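Local coordinates for protein putative glycerophosphodiester phosphodiesterase (Galdieria sulphuraria, PDB 2O55) that probably belongs to the glycerophosphodiester phosphodiesterase family and folds as a TIM barrel, at residues F181-M195 with Q204-W218. Residues are numbered along the deposited sequence; the frame is centred on the assembly and turned at random.
Sequences FVEQACYGDANGVSM and QVCTAHEKGLSVTVW. With SO4 (sulfate ion), chain B.
With CG1 of V182 anti to the backbone N (chi1 163°), its two methyls part: CG2 meets helix 204-210 at T207, and CG1 meets K211 just past the helix end. V182 CG2 lies 3.5 Å from T207 CG2. T207 sets that methyl anti to its own N, so at this partly exposed position threonine offers a methyl to V182 while its hydroxyl is bonded to E203 O. V182 CG2 also rests on one face of the F181 ring, toward its rim; Q204 O lies at the ring's edge, in its plane, 3.7 Å from F181 CZ. A208, a small residue, packs its CB against V182 CG2 and V193 CG2. The helix axes are 10.0 Å apart and cross at -32°. L213, just past the Schellman turn at G212, reaches A185 and C186 with its methyls; its CD2 is 3.4 Å from A190 O.

Beyond the helices, strands 192-195 and 214-218 pair in parallel; with helix 202-210 they form a beta-alpha-beta unit of the barrel. V193 N gives a nearly linear bond to S214 O (2.8 Å), and V193 O accepts from T216 N. Branched V193 and V215 suit the strand face turned to the helices, their CG2 atoms 3.7 Å apart. At the far end W218 N bonds to M195 O, and W218 NE1 reaches a sulfate oxygen, O1, at 2.9 Å; R13 and H56 also bind this ion. Apolar packing thus joins the helices, backbone bonds fix the strands, and the indole N-H points to a bound sulfate, consistent with a barrel end that can hold an anion.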
ATOM      1  N   PHE A 181       5.990  -6.877  18.559  1.00 12.68           N
ATOM      2  CA  PHE A 181       5.334  -6.310  17.384  1.00 13.26           C
ATOM      3  C   PHE A 181       3.845  -6.135  17.568  1.00 13.90           C
ATOM      4  O   PHE A 181       3.242  -5.202  17.023  1.00 14.39           O
ATOM      5  CB  PHE A 181       5.610  -7.126  16.127  1.00 13.32           C
ATOM      6  CG  PHE A 181       4.842  -8.425  16.029  1.00 13.76           C
ATOM      7  CD1 PHE A 181       3.825  -8.573  15.075  1.00 13.25           C
ATOM      8  CD2 PHE A 181       5.176  -9.521  16.831  1.00 13.71           C
ATOM      9  CE1 PHE A 181       3.126  -9.772  14.930  1.00 12.08           C
ATOM     10  CE2 PHE A 181       4.487 -10.733  16.700  1.00 14.13           C
ATOM     11  CZ  PHE A 181       3.451 -10.853  15.748  1.00 13.92           C
ATOM     12  N   VAL A 182       3.253  -7.034  18.341  1.00 14.45           N
ATOM     13  CA  VAL A 182       1.817  -7.034  18.527  1.00 14.73           C
ATOM     14  C   VAL A 182       1.443  -5.975  19.567  1.00 15.15           C
ATOM     15  O   VAL A 182       0.449  -5.279  19.426  1.00 15.38           O
ATOM     16  CB  VAL A 182       1.287  -8.470  18.819  1.00 14.78           C
ATOM     17  CG1 VAL A 182      -0.084  -8.456  19.414  1.00 14.30           C
ATOM     18  CG2 VAL A 182       1.226  -9.254  17.537  1.00 15.30           C
ATOM     19  N   GLU A 183       2.272  -5.815  20.583  1.00 15.67           N
ATOM     20  CA  GLU A 183       2.074  -4.756  21.552  1.00 16.33           C
ATOM     21  C   GLU A 183       2.222  -3.382  20.925  1.00 15.47           C
ATOM     22  O   GLU A 183       1.505  -2.465  21.280  1.00 15.80           O
ATOM     23  CB  GLU A 183       3.105  -4.870  22.654  1.00 16.95           C
ATOM     24  CG  GLU A 183       2.796  -5.904  23.680  1.00 21.84           C
ATOM     25  CD  GLU A 183       3.602  -5.661  24.959  1.00 29.28           C
ATOM     26  OE1 GLU A 183       4.872  -5.794  24.917  1.00 30.61           O
ATOM     27  OE2 GLU A 183       2.953  -5.321  25.998  1.00 31.43           O
ATOM     28  N   GLN A 184       3.190  -3.239  20.028  1.00 14.73           N
ATOM     29  CA  GLN A 184       3.432  -1.991  19.326  1.00 13.95           C
ATOM     30  C   GLN A 184       2.169  -1.514  18.615  1.00 13.51           C
ATOM     31  O   GLN A 184       1.766  -0.349  18.739  1.00 13.22           O
ATOM     32  CB  GLN A 184       4.476  -2.222  18.250  1.00 13.76           C
ATOM     33  CG  GLN A 184       5.878  -1.953  18.621  1.00 14.14           C
ATOM     34  CD  GLN A 184       6.767  -2.155  17.412  1.00 16.04           C
ATOM     35  OE1 GLN A 184       6.483  -1.625  16.342  1.00 17.28           O
ATOM     36  NE2 GLN A 184       7.833  -2.937  17.565  1.00 16.34           N
ATOM     37  N   ALA A 185       1.568  -2.433  17.859  1.00 12.64           N
ATOM     38  CA  ALA A 185       0.504  -2.094  16.945  1.00 11.78           C
ATOM     39  C   ALA A 185      -0.745  -1.696  17.705  1.00 11.39           C
ATOM     40  O   ALA A 185      -1.463  -0.800  17.276  1.00 11.26           O
ATOM     41  CB  ALA A 185       0.234  -3.250  16.020  1.00 11.60           C
ATOM     42  N   CYS A 186      -0.990  -2.357  18.839  1.00 11.14           N
ATOM     43  CA  CYS A 186      -2.156  -2.067  19.688  1.00 11.34           C
ATOM     44  C   CYS A 186      -2.010  -0.726  20.362  1.00 11.32           C
ATOM     45  O   CYS A 186      -2.889   0.134  20.277  1.00 11.77           O
ATOM     46  CB  CYS A 186      -2.334  -3.123  20.761  1.00 11.16           C
ATOM     47  SG  CYS A 186      -2.801  -4.704  20.061  1.00 12.17           S
ATOM     48  N   TYR A 187      -0.880  -0.560  21.027  1.00 10.84           N
ATOM     49  CA  TYR A 187      -0.507   0.702  21.631  1.00 10.74           C
ATOM     50  C   TYR A 187      -0.639   1.895  20.678  1.00 10.89           C
ATOM     51  O   TYR A 187      -1.076   2.993  21.082  1.00 10.34           O
ATOM     52  CB  TYR A 187       0.919   0.593  22.101  1.00 10.14           C
ATOM     53  CG  TYR A 187       1.358   1.754  22.902  1.00  9.44           C
ATOM     54  CD1 TYR A 187       2.227   2.684  22.358  1.00  8.15           C
ATOM     55  CD2 TYR A 187       0.908   1.931  24.213  1.00  8.35           C
ATOM     56  CE1 TYR A 187       2.666   3.758  23.082  1.00  7.72           C
ATOM     57  CE2 TYR A 187       1.340   3.008  24.951  1.00  7.99           C
ATOM     58  CZ  TYR A 187       2.222   3.918  24.367  1.00  8.84           C
ATOM     59  OH  TYR A 187       2.682   5.001  25.063  1.00 10.46           O
ATOM     60  N   GLY A 188      -0.256   1.652  19.419  1.00 11.02           N
ATOM     61  CA  GLY A 188      -0.313   2.646  18.363  1.00 10.90           C
ATOM     62  C   GLY A 188      -1.668   2.661  17.703  1.00 11.45           C
ATOM     63  O   GLY A 188      -1.878   3.399  16.739  1.00 11.30           O
ATOM     64  N   ASP A 189      -2.581   1.835  18.214  1.00 11.90           N
ATOM     65  CA  ASP A 189      -3.963   1.815  17.760  1.00 12.71           C
ATOM     66  C   ASP A 189      -4.082   1.415  16.296  1.00 13.56           C
ATOM     67  O   ASP A 189      -5.015   1.835  15.595  1.00 13.44           O
ATOM     68  CB  ASP A 189      -4.615   3.172  17.987  1.00 12.66           C
ATOM     69  CG  ASP A 189      -6.121   3.111  17.954  1.00 13.07           C
ATOM     70  OD1 ASP A 189      -6.695   2.051  18.302  1.00 13.97           O
ATOM     71  OD2 ASP A 189      -6.742   4.139  17.599  1.00 14.08           O
ATOM     72  N   ALA A 190      -3.130   0.602  15.839  1.00 14.47           N
ATOM     73  CA  ALA A 190      -3.224  -0.037  14.534  1.00 15.33           C
ATOM     74  C   ALA A 190      -4.257  -1.143  14.588  1.00 15.80           C
ATOM     75  O   ALA A 190      -4.401  -1.806  15.623  1.00 16.20           O
ATOM     76  CB  ALA A 190      -1.884  -0.606  14.136  1.00 15.56           C
ATOM     77  N   ASN A 191      -4.968  -1.360  13.487  1.00 16.16           N
ATOM     78  CA  ASN A 191      -5.895  -2.483  13.442  1.00 16.84           C
ATOM     79  C   ASN A 191      -5.286  -3.699  12.743  1.00 16.62           C
ATOM     80  O   ASN A 191      -5.804  -4.816  12.830  1.00 17.48           O
ATOM     81  CB  ASN A 191      -7.231  -2.071  12.821  1.00 17.63           C
ATOM     82  CG  ASN A 191      -7.184  -2.030  11.304  1.00 20.84           C
ATOM     83  OD1 ASN A 191      -6.363  -1.320  10.703  1.00 24.12           O
ATOM     84  ND2 ASN A 191      -8.067  -2.803  10.670  1.00 23.69           N
ATOM     85  N   GLY A 192      -4.170  -3.497  12.060  1.00 16.20           N
ATOM     86  CA  GLY A 192      -3.520  -4.607  11.379  1.00 14.96           C
ATOM     87  C   GLY A 192      -2.010  -4.527  11.417  1.00 14.03           C
ATOM     88  O   GLY A 192      -1.446  -3.479  11.721  1.00 13.92           O
ATOM     89  N   VAL A 193      -1.376  -5.653  11.103  1.00 13.85           N
ATOM     90  CA  VAL A 193       0.074  -5.759  10.879  1.00 13.94           C
ATOM     91  C   VAL A 193       0.339  -6.327   9.492  1.00 14.11           C
ATOM     92  O   VAL A 193      -0.501  -7.060   8.925  1.00 13.58           O
ATOM     93  CB  VAL A 193       0.814  -6.683  11.904  1.00 13.76           C
ATOM     94  CG1 VAL A 193       0.804  -6.097  13.294  1.00 13.48           C
ATOM     95  CG2 VAL A 193       0.223  -8.084  11.909  1.00 13.31           C
ATOM     96  N   SER A 194       1.519  -5.997   8.966  1.00 14.28           N
ATOM     97  CA  SER A 194       1.908  -6.462   7.645  1.00 14.76           C
ATOM     98  C   SER A 194       3.383  -6.876   7.600  1.00 14.85           C
ATOM     99  O   SER A 194       4.273  -6.110   8.002  1.00 15.40           O
ATOM    100  CB  SER A 194       1.577  -5.405   6.603  1.00 14.59           C
ATOM    101  OG  SER A 194       2.136  -5.752   5.355  1.00 16.28           O
HETATM  102  N   MSE A 195       3.644  -8.085   7.114  1.00 14.53           N
HETATM  103  CA  MSE A 195       4.986  -8.636   7.230  1.00 14.93           C
HETATM  104  C   MSE A 195       5.482  -9.149   5.922  1.00 14.29           C
HETATM  105  O   MSE A 195       4.703  -9.628   5.112  1.00 14.67           O
HETATM  106  CB  MSE A 195       5.003  -9.801   8.206  1.00 15.59           C
HETATM  107  CG  MSE A 195       3.694  -9.944   9.008  1.00 18.15           C
HETATM  108 SE   MSE A 195       3.754  -8.979  10.687  1.00 18.08          SE
HETATM  109  CE  MSE A 195       5.487  -9.716  11.236  1.00 17.88           C
ATOM    110  N   GLN A 204       3.514 -16.084  14.675  1.00 16.66           N
ATOM    111  CA  GLN A 204       3.208 -14.634  14.607  1.00 16.28           C
ATOM    112  C   GLN A 204       1.760 -14.326  14.157  1.00 15.53           C
ATOM    113  O   GLN A 204       1.060 -13.508  14.783  1.00 15.47           O
ATOM    114  CB  GLN A 204       4.192 -13.896  13.719  1.00 16.47           C
ATOM    115  CG  GLN A 204       5.602 -13.904  14.246  1.00 17.91           C
ATOM    116  CD  GLN A 204       6.598 -13.994  13.120  1.00 19.63           C
ATOM    117  OE1 GLN A 204       6.271 -14.473  12.042  1.00 22.71           O
ATOM    118  NE2 GLN A 204       7.807 -13.536  13.353  1.00 18.68           N
ATOM    119  N   VAL A 205       1.307 -14.999  13.099  1.00 14.19           N
ATOM    120  CA  VAL A 205      -0.093 -14.923  12.685  1.00 13.00           C
ATOM    121  C   VAL A 205      -1.053 -15.142  13.878  1.00 12.58           C
ATOM    122  O   VAL A 205      -2.034 -14.423  14.029  1.00 12.30           O
ATOM    123  CB  VAL A 205      -0.394 -15.887  11.490  1.00 12.93           C
ATOM    124  CG1 VAL A 205      -1.780 -15.663  10.965  1.00 12.09           C
ATOM    125  CG2 VAL A 205       0.601 -15.668  10.362  1.00 12.09           C
ATOM    126  N   CYS A 206      -0.747 -16.112  14.738  1.00 12.36           N
ATOM    127  CA  CYS A 206      -1.549 -16.395  15.951  1.00 12.34           C
ATOM    128  C   CYS A 206      -1.531 -15.341  17.014  1.00 11.33           C
ATOM    129  O   CYS A 206      -2.579 -14.972  17.533  1.00 11.14           O
ATOM    130  CB  CYS A 206      -1.071 -17.666  16.618  1.00 12.54           C
ATOM    131  SG  CYS A 206      -1.411 -19.056  15.606  1.00 16.51           S
ATOM    132  N   THR A 207      -0.325 -14.929  17.387  1.00 10.66           N
ATOM    133  CA  THR A 207      -0.130 -13.825  18.296  1.00 10.67           C
ATOM    134  C   THR A 207      -1.024 -12.705  17.833  1.00 10.27           C
ATOM    135  O   THR A 207      -1.837 -12.201  18.608  1.00 10.72           O
ATOM    136  CB  THR A 207       1.331 -13.335  18.274  1.00 11.06           C
ATOM    137  OG1 THR A 207       2.192 -14.446  18.515  1.00 11.47           O
ATOM    138  CG2 THR A 207       1.578 -12.252  19.334  1.00 10.80           C
ATOM    139  N   ALA A 208      -0.888 -12.347  16.557  1.00  9.28           N
ATOM    140  CA  ALA A 208      -1.651 -11.252  15.991  1.00  8.42           C
ATOM    141  C   ALA A 208      -3.166 -11.511  16.037  1.00  7.78           C
ATOM    142  O   ALA A 208      -3.947 -10.605  16.319  1.00  7.32           O
ATOM    143  CB  ALA A 208      -1.169 -10.954  14.580  1.00  7.79           C
ATOM    144  N   HIS A 209      -3.572 -12.751  15.778  1.00  7.57           N
ATOM    145  CA  HIS A 209      -4.997 -13.069  15.709  1.00  7.63           C
ATOM    146  C   HIS A 209      -5.643 -13.144  17.065  1.00  7.79           C
ATOM    147  O   HIS A 209      -6.828 -12.822  17.196  1.00  7.68           O
ATOM    148  CB  HIS A 209      -5.267 -14.351  14.929  1.00  7.27           C
ATOM    149  CG  HIS A 209      -5.268 -14.150  13.455  1.00  7.40           C
ATOM    150  ND1 HIS A 209      -4.932 -15.146  12.564  1.00  8.47           N
ATOM    151  CD2 HIS A 209      -5.538 -13.053  12.709  1.00  8.41           C
ATOM    152  CE1 HIS A 209      -5.019 -14.677  11.332  1.00  9.15           C
ATOM    153  NE2 HIS A 209      -5.373 -13.404  11.393  1.00  9.01           N
ATOM    154  N   GLU A 210      -4.859 -13.559  18.063  1.00  8.08           N
ATOM    155  CA  GLU A 210      -5.316 -13.625  19.445  1.00  8.83           C
ATOM    156  C   GLU A 210      -5.652 -12.252  20.034  1.00  9.12           C
ATOM    157  O   GLU A 210      -6.517 -12.148  20.921  1.00  9.24           O
ATOM    158  CB  GLU A 210      -4.318 -14.373  20.302  1.00  8.61           C
ATOM    159  CG  GLU A 210      -4.511 -15.851  20.156  1.00 11.01           C
ATOM    160  CD  GLU A 210      -3.279 -16.669  20.530  1.00 15.30           C
ATOM    161  OE1 GLU A 210      -3.349 -17.390  21.550  1.00 17.50           O
ATOM    162  OE2 GLU A 210      -2.245 -16.623  19.810  1.00 17.15           O
ATOM    163  N   LYS A 211      -4.992 -11.208  19.520  1.00  9.24           N
ATOM    164  CA  LYS A 211      -5.342  -9.819  19.830  1.00  9.02           C
ATOM    165  C   LYS A 211      -6.274  -9.199  18.781  1.00  9.51           C
ATOM    166  O   LYS A 211      -6.450  -7.985  18.745  1.00 10.28           O
ATOM    167  CB  LYS A 211      -4.091  -8.951  19.981  1.00  8.59           C
ATOM    168  CG  LYS A 211      -3.081  -9.441  20.986  1.00  7.41           C
ATOM    169  CD  LYS A 211      -3.409  -9.012  22.364  1.00  7.25           C
ATOM    170  CE  LYS A 211      -2.548  -9.746  23.332  1.00  8.52           C
ATOM    171  NZ  LYS A 211      -3.001  -9.473  24.705  1.00 11.31           N
ATOM    172  N   GLY A 212      -6.881 -10.024  17.935  1.00  9.69           N
ATOM    173  CA  GLY A 212      -7.875  -9.546  16.994  1.00  9.61           C
ATOM    174  C   GLY A 212      -7.302  -8.545  16.019  1.00 10.13           C
ATOM    175  O   GLY A 212      -8.022  -7.692  15.551  1.00 10.80           O
ATOM    176  N   LEU A 213      -6.010  -8.627  15.716  1.00 10.34           N
ATOM    177  CA  LEU A 213      -5.416  -7.812  14.644  1.00 10.85           C
ATOM    178  C   LEU A 213      -5.372  -8.589  13.322  1.00 11.34           C
ATOM    179  O   LEU A 213      -5.196  -9.814  13.330  1.00 11.32           O
ATOM    180  CB  LEU A 213      -3.987  -7.412  14.991  1.00 10.67           C
ATOM    181  CG  LEU A 213      -3.687  -6.617  16.263  1.00 11.08           C
ATOM    182  CD1 LEU A 213      -2.199  -6.584  16.452  1.00 11.00           C
ATOM    183  CD2 LEU A 213      -4.245  -5.187  16.251  1.00 11.80           C
ATOM    184  N   SER A 214      -5.495  -7.890  12.188  1.00 11.32           N
ATOM    185  CA  SER A 214      -5.406  -8.585  10.906  1.00 11.49           C
ATOM    186  C   SER A 214      -3.952  -8.718  10.412  1.00 11.34           C
ATOM    187  O   SER A 214      -3.109  -7.877  10.702  1.00 10.85           O
ATOM    188  CB  SER A 214      -6.282  -7.908   9.853  1.00 11.59           C
ATOM    189  OG  SER A 214      -5.501  -7.209   8.902  1.00 12.98           O
ATOM    190  N   VAL A 215      -3.668  -9.788   9.669  1.00 11.59           N
ATOM    191  CA  VAL A 215      -2.327 -10.010   9.129  1.00 11.52           C
ATOM    192  C   VAL A 215      -2.303 -10.019   7.615  1.00 12.05           C
ATOM    193  O   VAL A 215      -3.151 -10.658   6.972  1.00 12.37           O
ATOM    194  CB  VAL A 215      -1.712 -11.300   9.617  1.00 11.30           C
ATOM    195  CG1 VAL A 215      -0.389 -11.572   8.872  1.00  9.63           C
ATOM    196  CG2 VAL A 215      -1.507 -11.231  11.114  1.00 10.85           C
ATOM    197  N   THR A 216      -1.317  -9.309   7.068  1.00 11.96           N
ATOM    198  CA  THR A 216      -1.179  -9.143   5.643  1.00 11.81           C
ATOM    199  C   THR A 216       0.230  -9.590   5.265  1.00 12.60           C
ATOM    200  O   THR A 216       1.218  -9.102   5.833  1.00 13.19           O
ATOM    201  CB  THR A 216      -1.408  -7.678   5.283  1.00 11.70           C
ATOM    202  OG1 THR A 216      -2.716  -7.282   5.735  1.00 10.48           O
ATOM    203  CG2 THR A 216      -1.225  -7.424   3.785  1.00 10.29           C
ATOM    204  N   VAL A 217       0.326 -10.546   4.342  1.00 12.77           N
ATOM    205  CA  VAL A 217       1.623 -10.886   3.763  1.00 12.99           C
ATOM    206  C   VAL A 217       2.000  -9.865   2.698  1.00 12.91           C
ATOM    207  O   VAL A 217       1.186  -9.487   1.825  1.00 13.19           O
ATOM    208  CB  VAL A 217       1.624 -12.264   3.115  1.00 13.30           C
ATOM    209  CG1 VAL A 217       3.004 -12.572   2.578  1.00 12.56           C
ATOM    210  CG2 VAL A 217       1.210 -13.308   4.125  1.00 14.04           C
ATOM    211  N   TRP A 218       3.247  -9.434   2.774  1.00 12.54           N
ATOM    212  CA  TRP A 218       3.775  -8.435   1.872  1.00 12.53           C
ATOM    213  C   TRP A 218       4.818  -9.100   0.970  1.00 12.23           C
ATOM    214  O   TRP A 218       5.771  -9.720   1.466  1.00 11.93           O
ATOM    215  CB  TRP A 218       4.375  -7.290   2.698  1.00 12.62           C
ATOM    216  CG  TRP A 218       4.962  -6.180   1.895  1.00 13.40           C
ATOM    217  CD1 TRP A 218       6.197  -6.152   1.295  1.00 13.88           C
ATOM    218  CD2 TRP A 218       4.354  -4.913   1.616  1.00 14.10           C
ATOM    219  NE1 TRP A 218       6.391  -4.946   0.665  1.00 13.85           N
ATOM    220  CE2 TRP A 218       5.277  -4.167   0.847  1.00 13.77           C
ATOM    221  CE3 TRP A 218       3.117  -4.327   1.950  1.00 14.68           C
ATOM    222  CZ2 TRP A 218       4.999  -2.874   0.396  1.00 13.78           C
ATOM    223  CZ3 TRP A 218       2.847  -3.026   1.504  1.00 13.68           C
ATOM    224  CH2 TRP A 218       3.782  -2.324   0.737  1.00 13.86           C
TER
HETATM  225  S   SO4 B   1       8.495  -2.866  -1.773  0.75 32.29           S
HETATM  226  O1  SO4 B   1       8.657  -3.992  -0.872  0.75 30.10           O
HETATM  227  O2  SO4 B   1       9.698  -2.807  -2.577  0.75 31.89           O
HETATM  228  O3  SO4 B   1       7.403  -3.138  -2.684  0.75 32.67           O
HETATM  229  O4  SO4 B   1       8.216  -1.606  -1.077  0.75 29.78           O